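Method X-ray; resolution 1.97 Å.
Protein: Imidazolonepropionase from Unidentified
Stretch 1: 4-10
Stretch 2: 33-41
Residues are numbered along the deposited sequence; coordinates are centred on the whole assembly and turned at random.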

ATOM      1  N   ASN A   4      24.730 -14.251  18.874  1.00 58.06           N
ATOM      2  CA  ASN A   4      25.816 -13.374  18.336  1.00 57.60           C
ATOM      3  C   ASN A   4      25.256 -12.271  17.434  1.00 56.99           C
ATOM      4  O   ASN A   4      25.385 -12.318  16.213  1.00 56.93           O
ATOM      5  N   CYS A   5      24.642 -11.270  18.059  1.00 55.63           N
ATOM      6  CA  CYS A   5      24.053 -10.140  17.347  1.00 53.95           C
ATOM      7  C   CYS A   5      24.235  -8.819  18.102  1.00 52.39           C
ATOM      8  O   CYS A   5      24.306  -8.802  19.331  1.00 52.06           O
ATOM      9  N   GLU A   6      24.308  -7.717  17.360  1.00 51.02           N
ATOM     10  CA  GLU A   6      24.523  -6.395  17.949  1.00 49.76           C
ATOM     11  C   GLU A   6      23.454  -5.844  18.885  1.00 48.26           C
ATOM     12  O   GLU A   6      23.781  -5.218  19.893  1.00 47.48           O
ATOM     13  N   ARG A   7      22.186  -6.072  18.563  1.00 46.76           N
ATOM     14  CA  ARG A   7      21.108  -5.541  19.383  1.00 44.82           C
ATOM     15  C   ARG A   7      20.151  -6.638  19.822  1.00 42.48           C
ATOM     16  O   ARG A   7      19.907  -7.589  19.088  1.00 41.67           O
ATOM     17  N   VAL A   8      19.619  -6.507  21.034  1.00 40.07           N
ATOM     18  CA  VAL A   8      18.690  -7.502  21.557  1.00 38.40           C
ATOM     19  C   VAL A   8      17.555  -6.875  22.359  1.00 37.10           C
ATOM     20  O   VAL A   8      17.773  -6.000  23.198  1.00 36.61           O
ATOM     21  N   TRP A   9      16.342  -7.324  22.064  1.00 35.63           N
ATOM     22  CA  TRP A   9      15.145  -6.864  22.747  1.00 35.31           C
ATOM     23  C   TRP A   9      14.700  -8.003  23.652  1.00 34.50           C
ATOM     24  O   TRP A   9      14.277  -9.055  23.175  1.00 34.21           O
ATOM     25  N   LEU A  10      14.812  -7.797  24.957  1.00 34.21           N
ATOM     26  CA  LEU A  10      14.428  -8.824  25.916  1.00 33.50           C
ATOM     27  C   LEU A  10      12.968  -8.724  26.336  1.00 33.86           C
ATOM     28  O   LEU A  10      12.372  -7.645  26.330  1.00 33.20           O
ATOM     29  N   GLY A  33      16.901 -10.809  18.730  1.00 32.64           N
ATOM     30  CA  GLY A  33      18.205 -10.241  18.434  1.00 32.66           C
ATOM     31  C   GLY A  33      18.345  -9.950  16.953  1.00 32.60           C
ATOM     32  O   GLY A  33      17.846 -10.700  16.116  1.00 33.22           O
ATOM     33  N   VAL A  34      19.010  -8.855  16.617  1.00 32.84           N
ATOM     34  CA  VAL A  34      19.173  -8.515  15.216  1.00 34.24           C
ATOM     35  C   VAL A  34      20.638  -8.483  14.811  1.00 35.24           C
ATOM     36  O   VAL A  34      21.517  -8.170  15.612  1.00 35.98           O
ATOM     37  N   HIS A  35      20.896  -8.831  13.557  1.00 36.64           N
ATOM     38  CA  HIS A  35      22.248  -8.808  13.038  1.00 37.94           C
ATOM     39  C   HIS A  35      22.214  -8.341  11.597  1.00 37.47           C
ATOM     40  O   HIS A  35      21.546  -8.939  10.755  1.00 36.69           O
ATOM     41  N   GLU A  36      22.931  -7.260  11.327  1.00 37.77           N
ATOM     42  CA  GLU A  36      22.995  -6.698   9.990  1.00 39.16           C
ATOM     43  C   GLU A  36      21.612  -6.509   9.369  1.00 37.45           C
ATOM     44  O   GLU A  36      21.314  -7.036   8.296  1.00 37.49           O
ATOM     45  N   GLY A  37      20.776  -5.751  10.073  1.00 35.80           N
ATOM     46  CA  GLY A  37      19.434  -5.435   9.608  1.00 34.47           C
ATOM     47  C   GLY A  37      18.407  -6.552   9.554  1.00 33.00           C
ATOM     48  O   GLY A  37      17.303  -6.339   9.062  1.00 31.01           O
ATOM     49  N   ARG A  38      18.750  -7.735  10.054  1.00 32.38           N
ATOM     50  CA  ARG A  38      17.821  -8.854  10.027  1.00 32.38           C
ATOM     51  C   ARG A  38      17.612  -9.499  11.383  1.00 32.55           C
ATOM     52  O   ARG A  38      18.432  -9.353  12.290  1.00 30.56           O
ATOM     53  N   ILE A  39      16.493 -10.210  11.512  1.00 31.67           N
ATOM     54  CA  ILE A  39      16.192 -10.913  12.745  1.00 32.20           C
ATOM     55  C   ILE A  39      17.166 -12.088  12.758  1.00 33.95           C
ATOM     56  O   ILE A  39      17.097 -12.979  11.901  1.00 33.10           O
ATOM     57  N   HIS A  40      18.080 -12.068  13.718  1.00 35.94           N
ATOM     58  CA  HIS A  40      19.096 -13.104  13.825  1.00 38.19           C
ATOM     59  C   HIS A  40      18.661 -14.270  14.695  1.00 38.13           C
ATOM     60  O   HIS A  40      19.057 -15.413  14.465  1.00 38.76           O
ATOM     61  N   ALA A  41      17.846 -13.982  15.702  1.00 37.71           N
ATOM     62  CA  ALA A  41      17.372 -15.029  16.592  1.00 36.69           C
ATOM     63  C   ALA A  41      16.126 -14.645  17.382  1.00 36.25           C
ATOM     64  O   ALA A  41      15.912 -13.478  17.718  1.00 35.55           O
TER

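Residues 7-10 run antiparallel to strand 33-35, and the side chains between the two stretches sort themselves around this short ladder. Arg7 and Val34 form its hydrogen-bonded pair, with Val34 N donating to Arg7 O at 2.9 Å, and their side chains lie on the same face of the sheet. Val34, in the m rotamer (chi1 -53°), has the largest area covered by the opposing stretch. Val34 CG2 lies 3.6 Å from Arg7 CB, and Trp9 CZ3 packs against both methyls, 3.7 Å from Val34 CG1 and 3.9 Å from Val34 CG2. Trp9 (chi1 -80°, chi2 -99°) starts from a CB directed sideways, but these angles carry its six-membered ring back to Val34. Arg7 is m at chi1 and t at chi2 and chi3; this extended chain brings its guanidinium to Val34 CG2, which sits near the guanidinium plane, at the edge. Arg7 NH1 also makes a long salt bridge to the neighbouring Glu6, 3.9 Å from Glu6 OE2.

The face occupied by Val8 is built differently. Val8 is t (chi1 173°), with Val8 CG2 4.0 Å from Gly33 CA, and Cys5 SG approaches the same Gly33 CA at 3.8 Å. The space beside this glycine is taken: an ideal CB on Gly33 would fall 2.5 Å from Cys5 SG, a clash, and a tight 3.5 Å from Val8 CG2. The absence of a side chain on Gly33 leaves this space to Cys5 SG; Gly33 CA makes a 3.2 Å CA-H...O contact with Arg7 O. Cys5 points toward the second stretch with chi1 at 31°, between wells, and Cys5 SG lies at the edge of the His40 ring, 5.2 Å from the ring centroid.

Polar side chains close the remainder of the contact. Glu6 begins sideways, but chi1 of 43° (p) and an off-well chi2 of -93° turn its carboxylate to the start of the type I' turn formed by His35 to Arg38. There it accepts two hydrogen bonds: a very short one from His35 ND1 to Glu6 OE1 (2.4 Å) and a nearly linear one from Glu36 N to Glu6 OE2 (3.0 Å). His35 is t, with chi2 at 60°, which places Glu6 OE1 at its ring edge while Asn4 O lies over one face. The Glu36 side chain (m, t) points away; its link to Glu6 is through the backbone N. Asn4, p at chi1, likewise leaves its backbone sideways yet reaches across, Asn4 OD1 accepting a 2.5 Å hydrogen bond from His40 NE2. His40 (t, chi2 58°) points toward the first stretch and presents its ring edge to that oxygen.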

ATOM      1  CB  ASN A   4      26.839 -14.227  17.569  1.00 58.74           C
ATOM      2  CG  ASN A   4      26.185 -15.328  16.747  1.00 59.79           C
ATOM      3  OD1 ASN A   4      25.309 -15.072  15.924  1.00 61.28           O
ATOM      4  ND2 ASN A   4      26.613 -16.561  16.962  1.00 58.25           N
ATOM      5  CB  CYS A   5      22.568 -10.411  17.101  1.00 55.11           C
ATOM      6  SG  CYS A   5      21.793 -11.434  18.367  1.00 55.97           S
ATOM      7  CB  GLU A   6      24.790  -5.359  16.849  1.00 50.71           C
ATOM      8  CG  GLU A   6      23.885  -5.459  15.625  1.00 52.02           C
ATOM      9  CD  GLU A   6      24.493  -6.304  14.527  1.00 52.69           C
ATOM     10  OE1 GLU A   6      24.929  -7.430  14.822  1.00 53.11           O
ATOM     11  OE2 GLU A   6      24.530  -5.847  13.369  1.00 51.67           O
ATOM     12  CB  ARG A   7      20.360  -4.468  18.583  1.00 46.70           C
ATOM     13  CG  ARG A   7      21.284  -3.643  17.674  1.00 49.35           C
ATOM     14  CD  ARG A   7      20.571  -2.484  16.986  1.00 50.90           C
ATOM     15  NE  ARG A   7      21.505  -1.637  16.248  1.00 52.89           N
ATOM     16  CZ  ARG A   7      22.143  -2.001  15.139  1.00 54.22           C
ATOM     17  NH1 ARG A   7      21.947  -3.204  14.627  1.00 54.43           N
ATOM     18  NH2 ARG A   7      22.983  -1.165  14.552  1.00 54.93           N
ATOM     19  CB  VAL A   8      19.405  -8.537  22.469  1.00 38.49           C
ATOM     20  CG1 VAL A   8      18.371  -9.450  23.132  1.00 37.92           C
ATOM     21  CG2 VAL A   8      20.379  -9.364  21.658  1.00 37.46           C
ATOM     22  CB  TRP A   9      14.045  -6.530  21.730  1.00 35.21           C
ATOM     23  CG  TRP A   9      14.234  -5.200  21.094  1.00 34.36           C
ATOM     24  CD1 TRP A   9      13.612  -4.035  21.434  1.00 34.09           C
ATOM     25  CD2 TRP A   9      15.163  -4.873  20.058  1.00 33.98           C
ATOM     26  NE1 TRP A   9      14.102  -2.998  20.678  1.00 33.87           N
ATOM     27  CE2 TRP A   9      15.061  -3.486  19.825  1.00 33.39           C
ATOM     28  CE3 TRP A   9      16.084  -5.615  19.307  1.00 34.42           C
ATOM     29  CZ2 TRP A   9      15.836  -2.825  18.869  1.00 34.38           C
ATOM     30  CZ3 TRP A   9      16.857  -4.956  18.354  1.00 34.33           C
ATOM     31  CH2 TRP A   9      16.729  -3.578  18.149  1.00 33.83           C
ATOM     32  CB  LEU A  10      15.309  -8.737  27.165  1.00 33.96           C
ATOM     33  CG  LEU A  10      16.801  -9.049  27.015  1.00 33.96           C
ATOM     34  CD1 LEU A  10      17.522  -8.708  28.308  1.00 35.37           C
ATOM     35  CD2 LEU A  10      16.992 -10.519  26.660  1.00 33.69           C
ATOM     36  CB  VAL A  34      18.521  -7.145  14.892  1.00 33.92           C
ATOM     37  CG1 VAL A  34      17.071  -7.139  15.358  1.00 32.51           C
ATOM     38  CG2 VAL A  34      19.299  -6.016  15.538  1.00 33.23           C
ATOM     39  CB  HIS A  35      22.900 -10.187  13.119  1.00 38.82           C
ATOM     40  CG  HIS A  35      24.359 -10.165  12.804  1.00 41.59           C
ATOM     41  ND1 HIS A  35      25.262  -9.425  13.541  1.00 42.28           N
ATOM     42  CD2 HIS A  35      25.071 -10.751  11.813  1.00 41.81           C
ATOM     43  CE1 HIS A  35      26.466  -9.552  13.010  1.00 42.41           C
ATOM     44  NE2 HIS A  35      26.379 -10.352  11.961  1.00 42.00           N
ATOM     45  CB  GLU A  36      23.888  -7.576   9.109  1.00 42.08           C
ATOM     46  CG  GLU A  36      25.375  -7.337   9.357  1.00 47.77           C
ATOM     47  CD  GLU A  36      26.270  -8.396   8.752  1.00 51.69           C
ATOM     48  OE1 GLU A  36      26.057  -8.761   7.581  1.00 54.64           O
ATOM     49  OE2 GLU A  36      27.200  -8.855   9.445  1.00 53.41           O
ATOM     50  CB  ARG A  38      18.312  -9.923   9.054  1.00 33.79           C
ATOM     51  CG  ARG A  38      18.377  -9.463   7.616  1.00 35.80           C
ATOM     52  CD  ARG A  38      18.757 -10.602   6.697  1.00 37.12           C
ATOM     53  NE  ARG A  38      18.808 -10.160   5.308  1.00 38.22           N
ATOM     54  CZ  ARG A  38      17.783 -10.197   4.463  1.00 39.50           C
ATOM     55  NH1 ARG A  38      16.609 -10.672   4.850  1.00 40.04           N
ATOM     56  NH2 ARG A  38      17.929  -9.730   3.231  1.00 39.87           N
ATOM     57  CB  ILE A  39      14.746 -11.432  12.759  1.00 31.06           C
ATOM     58  CG1 ILE A  39      13.777 -10.265  12.536  1.00 31.32           C
ATOM     59  CG2 ILE A  39      14.445 -12.081  14.115  1.00 30.29           C
ATOM     60  CD1 ILE A  39      12.333 -10.687  12.351  1.00 31.12           C
ATOM     61  CB  HIS A  40      20.380 -12.499  14.383  1.00 39.57           C
ATOM     62  CG  HIS A  40      21.586 -13.351  14.172  1.00 42.77           C
ATOM     63  ND1 HIS A  40      22.005 -13.748  12.919  1.00 43.66           N
ATOM     64  CD2 HIS A  40      22.470 -13.882  15.051  1.00 43.23           C
ATOM     65  CE1 HIS A  40      23.096 -14.488  13.035  1.00 44.12           C
ATOM     66  NE2 HIS A  40      23.397 -14.585  14.318  1.00 44.74           N
ATOM     67  CB  ALA A  41      18.484 -15.430  17.554  1.00 37.00           C
TER